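Local coordinates for protein fimbrial subunit type 1 (Actinomyces oris, PDB 3UXF) that forms the shaft of surface fimbriae as their major pilin subunit in a Gram-positive bacterium, and is linked to cell adhesion, at residues 78-83 against 113-118; 180-185 against 342-347; 207-212 against 221-226; 350-355 against 471-476; 426-431 against 464-469. All coordinates share one frame; numbering follows the deposited sequence.

Contact 1. Residues 78-83 against 113-118; sequences EFTITK and TTVQKI
The methyl groups of Thr80 and Val115 meet because both first torsions aim them at each other. Thr80 CG2 stands opposite the backbone N, and Val115 CG1 does the same with chi1 at 180°. The two side chains cross at a slant, and the methyls Thr80 CG2 and Val115 CG1 are tight at 3.4 Å. Lys117 runs alongside Thr80 in the same direction, and its CG passes 3.4 Å from Thr80 OG1. That hydroxyl has its polar partner elsewhere, in Thr143. Glu78 leaves the chain with CG trans to its N (chi1 -178°) and stays extended, which carries its carboxylate past the Lys117 chain. The salt bridge from Glu78 OE2 to Lys117 NZ is long at 4.0 Å. A water donates to Glu78 OE2 and makes a weak bond with Lys117 NZ. Glu78 OE1 is bonded to Thr143. Five backbone bonds form the antiparallel ladder, among them Phe79 N to Ile118 O and Ile81 N to Gln116 O, each 2.8 Å. On the other face, Ile81 CG1 rests 3.9 Å from Gln116 CB. Strand 114-119 is an outermost strand of its four-stranded antiparallel sheet, and strand 136-144 flanks 78-84 on its other side. Phe79, Ile81 and Ile118 pack on strand 125-128 of the second sheet of this N-terminal domain, and Phe79 and Ile81 also reach strand 44-48.

Contact 2. Residues 180-185 against 342-347; sequences NTLSGV and PGIPTT
The flat group at the centre is the peptide joining Pro345 to Thr346, and Val185 CG2 lies over one of its faces. The nearest point is the carbonyl oxygen, with Val185 CG2 3.3 Å from Pro345 O. The methyl is 3.8 Å from Thr346 N, the nitrogen of the same peptide. Val185 CG2 sits between its own backbone N and carbonyl carbon (chi1 -62° for CG1), which turns it onto the peptide. The same methyl is 4.0 Å from Ile344 CG2 and 4.0 Å from Thr346 CG2, so it fits between two side chains. Further along, Leu182 CD1 meets Ile344 CD1 at 3.9 Å, the two chains crossing at a slant. The loop 180-185, leading into strand 185-190, thus packs on the start of the long strand 344-362. Leu182 and Val185 both also pack on Leu320 of strand 312-321. A water donates to Val185 O and accepts from Thr347 N. With van der Waals packing and this water bridge, the join depends on shape more than on direct polar bonds.

Contact 3. Residues 207-212 against 221-226; sequences TSIPKV and KRYEVV
Tyr223 points its phenol end at the backbone of 207-210, and the other side chains are ordered round it. Its side chain and that of Thr207 run antiparallel, alongside one another. Thr207 OG1 lies within hydrogen-bonding distance, 2.8 Å from Tyr223 OH, at the edge of the ring. Ser208 O is at the edge too, in the ring plane. Tyr223 OH has Ser208 O as its acceptor over 2.6 Å, reaching it from above the carbonyl plane, 50° out of it. Both neighbours would limit movement of the ring end inside a buried contact. Ile209 stands at about a right angle to the tyrosine, with its CG1 3.8 Å from Tyr223 OH. Pro210 is set obliquely, and its CD touches Tyr223 CE1 at 3.8 Å, again at the ring edge. Val225 adds CG2 at 3.9 Å from Thr207 OG1. The ring is brought here by chi1 of -163°, which puts CG trans to the backbone N. Leu320 of strand 312-321 packs on both Thr207 and Tyr223. Ser208 OG has its polar partner elsewhere, in Ser183 OG. Strand 201-208 belongs to a five-stranded antiparallel sheet and strand 224-229 to a mixed one. The tyrosine thus joins the end of a strand of one sheet to the start of a strand of the other, consistent with the beta-sandwich architecture of this pilin.

Contact 4. Residues 350-355 against 471-476; sequences LSKYGK and KAEKKA
The ionic part is the pair Lys352 and Glu473. Their side chains run alongside one another in the same direction. Lys352 NZ donates to Glu473 OE1 over 2.7 Å, on the anti side of the carboxylate and 21° out of its plane. The lysine chain is straight until it bends at its last torsion (chi4 -83°), which swings NZ over to the acid and also to 3.4 Å from Glu473 CB. Lys352 NZ has a second acid partner in Asp313, and the lysine makes a cation-pi contact with Tyr430. Two acids round one buried lysine would be expected to keep it charged. The van der Waals part is small: Ala472 CB lies against the strand backbone, 3.6 Å from Tyr353 O and from Gly354 N, where glycine offers no side chain. The third kind is water. One water accepts from Lys355 N and also lies 2.9 Å from Ala476 O. Another lies 2.8 Å from both Lys355 O and Ala476 O. The chain at 471-476 is held by its own bonds, Ala476 N to Lys471 O and Lys475 N to Ala472 O; with the positive phi of Lys475 they make a Schellman motif at the end of the short helix. That helix, 469-472, lies on the long strand 344-362, which pairs antiparallel with 312-321 and with 419-426 and parallel with 478-484.

Contact 5. Residues 426-431 against 464-469; sequences RANDYV and PFRVLA
Asn428 and Asp429 hold the chain at 464-469 from inside a type I beta turn, 427-430, in the prealbumin-like domain. Asn428 works through both backbone and side chain. Its N donates to Val467 O over 2.8 Å, and its OD1 accepts from Val467 N over 2.7 Å, so one residue satisfies both the N-H and the C=O of Val467. Its CG lies beside its own backbone N (chi1 -62°), which brings OD1 to the N-H of Val467. Asn428 OD1 also lies 3.6 Å from Arg466 CB. Arg466 NE bonds to the backbone O of Asp443. Asp429 differs, with CG between backbone N and carbonyl carbon (chi1 64°). This sets its carboxylate at the start of helix 469-472, where Leu468 occupies the N-cap position. Asp429 and Leu468 cross at about a right angle, with OD2 3.6 Å from Leu468 CD2. Tyr430 and Ala427 close the apolar side, Tyr430 CB being 3.9 Å from Ala469 CB. Arg426, just before the turn, reaches across with NE to Tyr430 O, and Val431 CG2 covers one face of its guanidinium. The first helical N-H is taken by Asp429 OD1, which meets Ala469 N with its syn lone pair at 2.8 Å.

Overall arrangement
The contacts are spread along an elongated chain. Contact 1 lies in the N-terminal pilin domain, and its centre is about 55 Å from that of contact 5, on the opposite side of the chain's centre. Contacts 2 and 3 form a middle pair, about 10 Å apart between centres, joined by Ser183 and Gly184 with Ser208; contact 3 comes between the two segments of contact 2. Contacts 4 and 5 form a second pair, about 9 Å between centres, linked by Lys352 O and Ala427 N, and contact 5 likewise falls between the segments of contact 4. The long strand 344-362 serves both contacts 2 and 4, connecting the middle region to the C-terminal prealbumin-like domain.

Contact 1. Residues 78-83 against 113-118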
# COMPACT_ATOMS: atom_id res chain seq x y z
N GLU A 78 -14.18 -14.42 -13.24
CA GLU A 78 -15.37 -15.21 -13.62
C GLU A 78 -16.55 -14.86 -12.73
O GLU A 78 -16.41 -14.85 -11.50
CB GLU A 78 -15.06 -16.69 -13.47
CG GLU A 78 -16.21 -17.56 -13.89
CD GLU A 78 -15.96 -19.01 -13.52
OE1 GLU A 78 -16.24 -19.42 -12.37
OE2 GLU A 78 -15.46 -19.75 -14.40
N PHE A 79 -17.71 -14.61 -13.33
CA PHE A 79 -18.97 -14.47 -12.60
C PHE A 79 -19.87 -15.62 -12.93
O PHE A 79 -19.91 -16.05 -14.07
CB PHE A 79 -19.67 -13.15 -12.94
CG PHE A 79 -19.04 -11.97 -12.25
CD1 PHE A 79 -19.46 -11.62 -11.00
CD2 PHE A 79 -18.03 -11.26 -12.86
CE1 PHE A 79 -18.87 -10.54 -10.31
CE2 PHE A 79 -17.42 -10.19 -12.18
CZ PHE A 79 -17.89 -9.82 -10.92
N THR A 80 -20.55 -16.12 -11.91
CA THR A 80 -21.57 -17.13 -12.09
C THR A 80 -22.92 -16.51 -11.72
O THR A 80 -23.04 -15.83 -10.71
CB THR A 80 -21.30 -18.32 -11.20
OG1 THR A 80 -20.10 -18.95 -11.64
CG2 THR A 80 -22.46 -19.32 -11.29
N ILE A 81 -23.94 -16.76 -12.53
CA ILE A 81 -25.29 -16.38 -12.13
C ILE A 81 -26.10 -17.64 -11.87
O ILE A 81 -26.00 -18.61 -12.64
CB ILE A 81 -25.96 -15.44 -13.16
CG1 ILE A 81 -26.15 -16.12 -14.52
CG2 ILE A 81 -25.11 -14.19 -13.33
CD1 ILE A 81 -26.96 -15.26 -15.51
N THR A 82 -26.91 -17.63 -10.82
CA THR A 82 -27.77 -18.78 -10.54
C THR A 82 -29.22 -18.32 -10.47
O THR A 82 -29.53 -17.41 -9.69
CB THR A 82 -27.39 -19.43 -9.21
OG1 THR A 82 -26.02 -19.83 -9.27
CG2 THR A 82 -28.28 -20.64 -8.94
N LYS A 83 -30.11 -18.89 -11.29
CA LYS A 83 -31.51 -18.47 -11.24
C LYS A 83 -32.19 -18.89 -9.93
O LYS A 83 -31.96 -19.99 -9.44
CB LYS A 83 -32.31 -19.05 -12.42
CG LYS A 83 -33.69 -18.41 -12.60
CD LYS A 83 -34.36 -18.89 -13.91
CE LYS A 83 -35.85 -19.18 -13.77
NZ LYS A 83 -36.71 -18.09 -13.31
N THR A 113 -30.94 -25.13 -10.03
CA THR A 113 -29.78 -25.71 -10.68
C THR A 113 -29.47 -25.03 -12.02
O THR A 113 -28.58 -25.47 -12.75
CB THR A 113 -29.97 -27.21 -10.94
OG1 THR A 113 -31.18 -27.41 -11.67
CG2 THR A 113 -30.06 -27.94 -9.62
N THR A 114 -30.20 -23.96 -12.35
CA THR A 114 -29.95 -23.23 -13.58
C THR A 114 -28.82 -22.22 -13.38
O THR A 114 -29.00 -21.23 -12.68
CB THR A 114 -31.22 -22.51 -14.03
OG1 THR A 114 -32.22 -23.49 -14.31
CG2 THR A 114 -30.98 -21.68 -15.27
N VAL A 115 -27.68 -22.49 -14.00
CA VAL A 115 -26.44 -21.73 -13.76
C VAL A 115 -25.75 -21.34 -15.09
O VAL A 115 -25.78 -22.10 -16.04
CB VAL A 115 -25.46 -22.63 -12.96
CG1 VAL A 115 -24.17 -21.92 -12.69
CG2 VAL A 115 -26.10 -23.07 -11.66
N GLN A 116 -25.16 -20.14 -15.16
CA GLN A 116 -24.37 -19.74 -16.31
C GLN A 116 -23.14 -19.01 -15.79
O GLN A 116 -23.20 -18.41 -14.71
CB GLN A 116 -25.16 -18.78 -17.20
CG GLN A 116 -26.22 -19.49 -18.06
CD GLN A 116 -25.61 -20.46 -19.06
OE1 GLN A 116 -24.54 -20.23 -19.64
NE2 GLN A 116 -26.31 -21.56 -19.27
N LYS A 117 -22.06 -19.05 -16.55
CA LYS A 117 -20.82 -18.39 -16.18
C LYS A 117 -20.22 -17.61 -17.34
O LYS A 117 -20.41 -17.96 -18.50
CB LYS A 117 -19.77 -19.40 -15.70
CG LYS A 117 -20.27 -20.45 -14.74
CD LYS A 117 -19.18 -21.46 -14.45
CE LYS A 117 -19.03 -22.46 -15.59
NZ LYS A 117 -17.80 -22.24 -16.40
N ILE A 118 -19.48 -16.56 -17.01
CA ILE A 118 -18.78 -15.74 -17.99
C ILE A 118 -17.53 -15.16 -17.34
O ILE A 118 -17.53 -14.84 -16.15
CB ILE A 118 -19.64 -14.58 -18.48
CG1 ILE A 118 -20.63 -15.05 -19.54
CG2 ILE A 118 -18.76 -13.49 -19.06
CD1 ILE A 118 -20.80 -14.09 -20.68
O HOH W 1 -15.47 -20.17 -16.91

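Contact 2. Residues 180-185 against 342-347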
# COMPACT_ATOMS: atom_id res chain seq x y z
N ASN A 180 -16.70 -4.07 -4.15
CA ASN A 180 -15.65 -4.87 -3.55
C ASN A 180 -15.93 -5.33 -2.12
O ASN A 180 -16.43 -4.56 -1.29
CB ASN A 180 -14.36 -4.07 -3.53
CG ASN A 180 -13.68 -4.02 -4.86
OD1 ASN A 180 -14.01 -4.77 -5.78
ND2 ASN A 180 -12.67 -3.17 -4.96
N THR A 181 -15.58 -6.56 -1.81
CA THR A 181 -15.73 -7.07 -0.46
C THR A 181 -14.76 -6.43 0.51
O THR A 181 -15.00 -6.46 1.72
CB THR A 181 -15.45 -8.57 -0.39
OG1 THR A 181 -14.18 -8.86 -1.00
CG2 THR A 181 -16.55 -9.35 -1.12
N LEU A 182 -13.66 -5.91 -0.01
CA LEU A 182 -12.64 -5.30 0.84
C LEU A 182 -12.36 -3.91 0.35
O LEU A 182 -12.17 -3.69 -0.84
CB LEU A 182 -11.32 -6.10 0.78
CG LEU A 182 -11.44 -7.58 1.17
CD1 LEU A 182 -10.10 -8.31 0.96
CD2 LEU A 182 -11.90 -7.77 2.63
N SER A 183 -12.28 -2.96 1.28
CA SER A 183 -12.05 -1.58 0.91
C SER A 183 -10.63 -1.28 0.49
O SER A 183 -10.39 -0.30 -0.20
CB SER A 183 -12.46 -0.66 2.05
OG SER A 183 -11.79 -1.04 3.24
N GLY A 184 -9.68 -2.12 0.91
CA GLY A 184 -8.33 -1.92 0.42
C GLY A 184 -7.22 -2.49 1.28
O GLY A 184 -7.45 -2.96 2.40
N VAL A 185 -6.02 -2.46 0.71
CA VAL A 185 -4.82 -2.80 1.43
C VAL A 185 -3.83 -1.69 1.14
O VAL A 185 -3.78 -1.18 0.02
CB VAL A 185 -4.25 -4.16 1.01
CG1 VAL A 185 -5.28 -5.28 1.31
CG2 VAL A 185 -3.87 -4.16 -0.47
N PRO A 342 2.61 -12.22 -2.83
CA PRO A 342 1.39 -13.04 -2.90
C PRO A 342 0.17 -12.26 -2.51
O PRO A 342 0.24 -11.24 -1.83
CB PRO A 342 1.64 -14.15 -1.88
CG PRO A 342 2.74 -13.68 -1.00
CD PRO A 342 3.49 -12.61 -1.71
N GLY A 343 -0.98 -12.75 -2.96
CA GLY A 343 -2.25 -12.21 -2.50
C GLY A 343 -2.55 -10.84 -3.09
O GLY A 343 -2.10 -10.49 -4.20
N ILE A 344 -3.39 -10.09 -2.38
CA ILE A 344 -3.88 -8.81 -2.86
C ILE A 344 -2.82 -7.77 -2.46
O ILE A 344 -2.58 -7.59 -1.26
CB ILE A 344 -5.22 -8.46 -2.17
CG1 ILE A 344 -6.31 -9.48 -2.57
CG2 ILE A 344 -5.64 -7.06 -2.54
CD1 ILE A 344 -7.51 -9.53 -1.63
N PRO A 345 -2.19 -7.11 -3.45
CA PRO A 345 -0.99 -6.31 -3.17
C PRO A 345 -1.25 -4.85 -2.83
O PRO A 345 -2.19 -4.21 -3.32
CB PRO A 345 -0.22 -6.37 -4.48
CG PRO A 345 -1.35 -6.39 -5.51
CD PRO A 345 -2.40 -7.26 -4.90
N THR A 346 -0.39 -4.33 -1.97
CA THR A 346 -0.29 -2.89 -1.83
C THR A 346 0.49 -2.30 -2.99
O THR A 346 1.23 -2.98 -3.68
CB THR A 346 0.44 -2.48 -0.51
OG1 THR A 346 1.86 -2.74 -0.62
CG2 THR A 346 -0.11 -3.19 0.68
N THR A 347 0.30 -1.01 -3.24
CA THR A 347 1.27 -0.35 -4.09
C THR A 347 2.58 -0.35 -3.29
O THR A 347 2.54 -0.35 -2.05
CB THR A 347 0.83 1.05 -4.39
OG1 THR A 347 0.35 1.62 -3.19
CG2 THR A 347 -0.38 0.99 -5.31
O HOH W 2 -2.13 0.16 -1.78

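Contact 3. Residues 207-212 against 221-226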
# COMPACT_ATOMS: atom_id res chain seq x y z
N THR A 207 -4.74 -3.50 6.35
CA THR A 207 -5.48 -4.40 5.44
C THR A 207 -6.93 -4.58 5.87
O THR A 207 -7.23 -4.86 7.05
CB THR A 207 -4.82 -5.79 5.38
OG1 THR A 207 -4.59 -6.27 6.71
CG2 THR A 207 -3.49 -5.70 4.69
N SER A 208 -7.85 -4.50 4.90
CA SER A 208 -9.26 -4.83 5.18
C SER A 208 -9.41 -6.25 5.72
O SER A 208 -8.57 -7.14 5.45
CB SER A 208 -10.10 -4.67 3.91
OG SER A 208 -10.18 -3.32 3.56
N ILE A 209 -10.50 -6.47 6.45
CA ILE A 209 -10.83 -7.78 7.01
C ILE A 209 -12.17 -8.20 6.39
O ILE A 209 -13.11 -7.41 6.38
CB ILE A 209 -11.00 -7.66 8.53
CG1 ILE A 209 -9.67 -7.23 9.17
CG2 ILE A 209 -11.44 -8.95 9.12
CD1 ILE A 209 -9.81 -6.77 10.63
N PRO A 210 -12.26 -9.43 5.87
CA PRO A 210 -13.56 -9.86 5.31
C PRO A 210 -14.67 -9.85 6.36
O PRO A 210 -14.41 -10.19 7.50
CB PRO A 210 -13.30 -11.31 4.88
CG PRO A 210 -11.83 -11.39 4.68
CD PRO A 210 -11.20 -10.43 5.65
N LYS A 211 -15.89 -9.50 5.95
CA LYS A 211 -17.04 -9.65 6.85
C LYS A 211 -17.64 -11.05 6.71
O LYS A 211 -18.03 -11.44 5.62
CB LYS A 211 -18.08 -8.60 6.52
CG LYS A 211 -19.26 -8.56 7.53
CD LYS A 211 -20.24 -7.45 7.15
CE LYS A 211 -21.38 -7.29 8.18
NZ LYS A 211 -22.24 -6.10 7.88
N VAL A 212 -17.64 -11.82 7.79
CA VAL A 212 -18.23 -13.16 7.79
C VAL A 212 -19.34 -13.15 8.84
O VAL A 212 -19.39 -12.23 9.64
CB VAL A 212 -17.23 -14.27 8.11
CG1 VAL A 212 -16.07 -14.28 7.09
CG2 VAL A 212 -16.69 -14.13 9.54
N LYS A 221 -10.89 -18.31 7.95
CA LYS A 221 -10.10 -19.52 8.10
C LYS A 221 -8.60 -19.33 7.88
O LYS A 221 -7.79 -20.13 8.33
CB LYS A 221 -10.62 -20.62 7.17
CG LYS A 221 -12.10 -20.88 7.30
CD LYS A 221 -12.43 -21.56 8.61
CE LYS A 221 -13.74 -22.32 8.52
NZ LYS A 221 -14.29 -22.30 7.13
N ARG A 222 -8.25 -18.27 7.16
CA ARG A 222 -6.85 -17.93 6.93
C ARG A 222 -6.73 -16.44 6.72
O ARG A 222 -7.49 -15.84 5.98
CB ARG A 222 -6.29 -18.68 5.71
CG ARG A 222 -4.85 -18.32 5.39
CD ARG A 222 -4.31 -19.08 4.19
NE ARG A 222 -2.86 -18.92 4.06
CZ ARG A 222 -2.18 -19.23 2.96
NH1 ARG A 222 -2.80 -19.70 1.90
NH2 ARG A 222 -0.86 -19.05 2.93
N TYR A 223 -5.76 -15.84 7.40
CA TYR A 223 -5.50 -14.41 7.26
C TYR A 223 -4.02 -14.16 7.47
O TYR A 223 -3.52 -14.21 8.58
CB TYR A 223 -6.34 -13.61 8.26
CG TYR A 223 -6.45 -12.14 7.92
CD1 TYR A 223 -7.52 -11.65 7.19
CD2 TYR A 223 -5.47 -11.24 8.32
CE1 TYR A 223 -7.63 -10.31 6.88
CE2 TYR A 223 -5.56 -9.91 8.01
CZ TYR A 223 -6.64 -9.44 7.29
OH TYR A 223 -6.73 -8.11 6.99
N GLU A 224 -3.33 -13.89 6.37
CA GLU A 224 -1.90 -13.63 6.42
C GLU A 224 -1.56 -12.33 5.70
O GLU A 224 -2.07 -12.05 4.62
CB GLU A 224 -1.13 -14.80 5.81
CG GLU A 224 -1.26 -16.09 6.60
CD GLU A 224 -0.70 -17.30 5.88
OE1 GLU A 224 -0.00 -17.13 4.86
OE2 GLU A 224 -0.95 -18.43 6.35
N VAL A 225 -0.69 -11.55 6.33
CA VAL A 225 -0.17 -10.33 5.75
C VAL A 225 1.29 -10.60 5.44
O VAL A 225 2.07 -10.91 6.34
CB VAL A 225 -0.30 -9.14 6.71
CG1 VAL A 225 0.34 -7.90 6.11
CG2 VAL A 225 -1.76 -8.89 7.05
N VAL A 226 1.65 -10.52 4.17
CA VAL A 226 3.00 -10.90 3.74
C VAL A 226 3.75 -9.67 3.32
O VAL A 226 3.23 -8.84 2.58
CB VAL A 226 2.94 -11.89 2.55
CG1 VAL A 226 4.38 -12.30 2.12
CG2 VAL A 226 2.13 -13.15 2.97

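Contact 4. Residues 350-355 against 471-476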
# COMPACT_ATOMS: atom_id res chain seq x y z
N LEU A 350 8.39 3.76 -1.35
CA LEU A 350 9.82 3.98 -1.55
C LEU A 350 10.40 4.93 -0.52
O LEU A 350 9.71 5.87 -0.06
CB LEU A 350 10.09 4.62 -2.91
CG LEU A 350 9.53 3.86 -4.11
CD1 LEU A 350 9.88 4.61 -5.38
CD2 LEU A 350 10.05 2.45 -4.16
N SER A 351 11.65 4.67 -0.16
CA SER A 351 12.55 5.62 0.51
C SER A 351 13.73 5.87 -0.45
O SER A 351 14.20 4.93 -1.11
CB SER A 351 13.09 5.04 1.82
OG SER A 351 12.04 4.72 2.72
N LYS A 352 14.16 7.12 -0.56
CA LYS A 352 15.20 7.48 -1.54
C LYS A 352 16.38 8.17 -0.85
O LYS A 352 16.22 9.22 -0.25
CB LYS A 352 14.60 8.38 -2.64
CG LYS A 352 13.47 7.72 -3.39
CD LYS A 352 12.86 8.73 -4.38
CE LYS A 352 11.70 8.09 -5.13
NZ LYS A 352 12.17 7.27 -6.29
N TYR A 353 17.56 7.56 -0.95
CA TYR A 353 18.77 8.04 -0.30
C TYR A 353 19.82 8.36 -1.34
O TYR A 353 20.02 7.59 -2.30
CB TYR A 353 19.33 6.95 0.67
CG TYR A 353 18.58 6.82 1.97
CD1 TYR A 353 17.47 5.98 2.08
CD2 TYR A 353 18.94 7.57 3.08
CE1 TYR A 353 16.75 5.88 3.27
CE2 TYR A 353 18.24 7.48 4.27
CZ TYR A 353 17.15 6.64 4.36
OH TYR A 353 16.45 6.51 5.54
N GLY A 354 20.49 9.49 -1.16
CA GLY A 354 21.49 9.92 -2.13
C GLY A 354 22.89 10.07 -1.55
O GLY A 354 23.09 10.33 -0.37
N LYS A 355 23.88 9.89 -2.42
CA LYS A 355 25.28 10.18 -2.09
C LYS A 355 25.55 11.65 -2.24
O LYS A 355 25.04 12.26 -3.18
CB LYS A 355 26.15 9.41 -3.09
CG LYS A 355 27.64 9.78 -2.99
CD LYS A 355 28.53 9.00 -4.01
CE LYS A 355 28.23 7.50 -4.00
NZ LYS A 355 28.87 6.83 -2.84
N LYS A 471 17.99 13.00 -8.23
CA LYS A 471 19.35 12.49 -8.26
C LYS A 471 19.42 11.19 -7.48
O LYS A 471 19.97 10.20 -7.97
CB LYS A 471 20.36 13.52 -7.74
CG LYS A 471 20.54 14.69 -8.72
CD LYS A 471 21.84 15.43 -8.47
CE LYS A 471 22.04 16.56 -9.48
NZ LYS A 471 22.04 16.07 -10.88
N ALA A 472 18.87 11.17 -6.26
CA ALA A 472 19.03 9.99 -5.41
C ALA A 472 18.49 8.73 -6.07
O ALA A 472 19.12 7.68 -6.01
CB ALA A 472 18.37 10.21 -4.04
N GLU A 473 17.33 8.82 -6.71
CA GLU A 473 16.71 7.61 -7.24
C GLU A 473 17.48 7.03 -8.42
O GLU A 473 17.33 5.85 -8.74
CB GLU A 473 15.26 7.90 -7.64
CG GLU A 473 15.10 8.70 -8.94
CD GLU A 473 13.74 9.38 -9.04
OE1 GLU A 473 12.93 9.19 -8.10
OE2 GLU A 473 13.45 10.08 -10.05
N LYS A 474 18.30 7.86 -9.06
CA LYS A 474 19.17 7.43 -10.16
C LYS A 474 20.57 7.08 -9.66
O LYS A 474 21.46 6.79 -10.45
CB LYS A 474 19.30 8.59 -11.17
CG LYS A 474 17.99 8.92 -11.88
CD LYS A 474 17.48 7.72 -12.64
CE LYS A 474 16.12 8.01 -13.27
NZ LYS A 474 16.26 9.27 -14.03
N LYS A 475 20.78 7.14 -8.34
CA LYS A 475 22.10 6.96 -7.75
C LYS A 475 23.10 7.95 -8.33
O LYS A 475 24.27 7.59 -8.54
CB LYS A 475 22.59 5.53 -7.92
CG LYS A 475 21.66 4.53 -7.26
CD LYS A 475 22.21 3.13 -7.36
CE LYS A 475 21.27 2.13 -6.73
NZ LYS A 475 21.58 0.75 -7.17
N ALA A 476 22.63 9.16 -8.59
CA ALA A 476 23.50 10.23 -9.04
C ALA A 476 23.95 11.00 -7.82
O ALA A 476 23.14 11.25 -6.91
CB ALA A 476 22.74 11.16 -9.97
O HOH W 3 23.03 9.07 -5.07
O HOH W 4 22.51 12.35 -4.43

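Contact 5. Residues 426-431 against 464-469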
# COMPACT_ATOMS: atom_id res chain seq x y z
N ARG A 426 18.75 10.92 3.02
CA ARG A 426 17.41 10.81 2.44
C ARG A 426 17.06 12.10 1.72
O ARG A 426 17.37 13.18 2.20
CB ARG A 426 16.38 10.52 3.54
CG ARG A 426 15.22 9.63 3.09
CD ARG A 426 13.92 10.02 3.80
NE ARG A 426 13.65 11.44 3.61
CZ ARG A 426 13.69 12.34 4.58
NH1 ARG A 426 13.96 11.98 5.82
NH2 ARG A 426 13.46 13.62 4.30
N ALA A 427 16.40 11.98 0.57
CA ALA A 427 16.02 13.15 -0.21
C ALA A 427 15.18 14.11 0.62
O ALA A 427 14.30 13.69 1.36
CB ALA A 427 15.26 12.72 -1.45
N ASN A 428 15.46 15.40 0.50
CA ASN A 428 14.69 16.41 1.21
C ASN A 428 13.28 16.52 0.65
O ASN A 428 12.36 16.92 1.34
CB ASN A 428 15.36 17.79 1.11
CG ASN A 428 16.73 17.82 1.75
OD1 ASN A 428 17.75 17.69 1.08
ND2 ASN A 428 16.76 18.00 3.07
N ASP A 429 13.13 16.17 -0.62
CA ASP A 429 11.85 16.31 -1.30
C ASP A 429 11.09 15.00 -1.50
O ASP A 429 10.16 14.94 -2.30
CB ASP A 429 12.03 17.02 -2.64
CG ASP A 429 12.87 16.22 -3.62
OD1 ASP A 429 13.48 15.22 -3.21
OD2 ASP A 429 12.92 16.61 -4.80
N TYR A 430 11.48 13.96 -0.78
CA TYR A 430 10.77 12.69 -0.83
C TYR A 430 10.89 12.07 0.54
O TYR A 430 11.96 11.66 0.96
CB TYR A 430 11.36 11.77 -1.91
CG TYR A 430 10.39 10.73 -2.43
CD1 TYR A 430 9.80 10.87 -3.68
CD2 TYR A 430 10.06 9.62 -1.68
CE1 TYR A 430 8.92 9.93 -4.16
CE2 TYR A 430 9.18 8.66 -2.15
CZ TYR A 430 8.61 8.83 -3.40
OH TYR A 430 7.73 7.88 -3.88
N VAL A 431 9.77 12.02 1.25
CA VAL A 431 9.77 11.55 2.62
C VAL A 431 8.46 10.85 2.94
O VAL A 431 7.42 11.18 2.39
CB VAL A 431 10.00 12.72 3.59
CG1 VAL A 431 8.88 13.74 3.45
CG2 VAL A 431 10.11 12.23 5.02
N PRO A 464 23.78 25.45 3.60
CA PRO A 464 22.59 24.65 3.26
C PRO A 464 22.77 23.98 1.92
O PRO A 464 23.39 24.55 1.02
CB PRO A 464 21.47 25.67 3.21
CG PRO A 464 21.95 26.76 4.13
CD PRO A 464 23.43 26.85 3.85
N PHE A 465 22.17 22.80 1.80
CA PHE A 465 22.10 22.07 0.53
C PHE A 465 20.96 21.10 0.58
O PHE A 465 20.42 20.82 1.65
CB PHE A 465 23.43 21.33 0.24
CG PHE A 465 23.67 20.15 1.14
CD1 PHE A 465 24.25 20.34 2.38
CD2 PHE A 465 23.34 18.84 0.74
CE1 PHE A 465 24.48 19.28 3.26
CE2 PHE A 465 23.59 17.77 1.62
CZ PHE A 465 24.15 17.98 2.86
N ARG A 466 20.56 20.61 -0.59
CA ARG A 466 19.49 19.62 -0.68
C ARG A 466 19.96 18.41 -1.44
O ARG A 466 20.78 18.51 -2.37
CB ARG A 466 18.27 20.22 -1.39
CG ARG A 466 17.49 21.16 -0.51
CD ARG A 466 16.34 21.79 -1.31
NE ARG A 466 15.46 22.53 -0.44
CZ ARG A 466 14.65 23.51 -0.85
NH1 ARG A 466 14.64 23.88 -2.13
NH2 ARG A 466 13.87 24.14 0.03
N VAL A 467 19.44 17.25 -1.04
CA VAL A 467 19.54 16.03 -1.82
C VAL A 467 18.17 15.85 -2.42
O VAL A 467 17.19 15.75 -1.71
CB VAL A 467 19.95 14.82 -0.92
CG1 VAL A 467 19.85 13.51 -1.71
CG2 VAL A 467 21.39 15.01 -0.41
N LEU A 468 18.11 15.88 -3.75
CA LEU A 468 16.83 15.73 -4.44
C LEU A 468 16.59 14.33 -4.94
O LEU A 468 17.50 13.64 -5.39
CB LEU A 468 16.79 16.70 -5.62
CG LEU A 468 16.93 18.18 -5.20
CD1 LEU A 468 16.86 19.02 -6.47
CD2 LEU A 468 15.85 18.60 -4.19
N ALA A 469 15.34 13.89 -4.85
CA ALA A 469 14.93 12.57 -5.30
C ALA A 469 15.38 12.30 -6.72
O ALA A 469 15.75 11.17 -7.05
CB ALA A 469 13.42 12.43 -5.21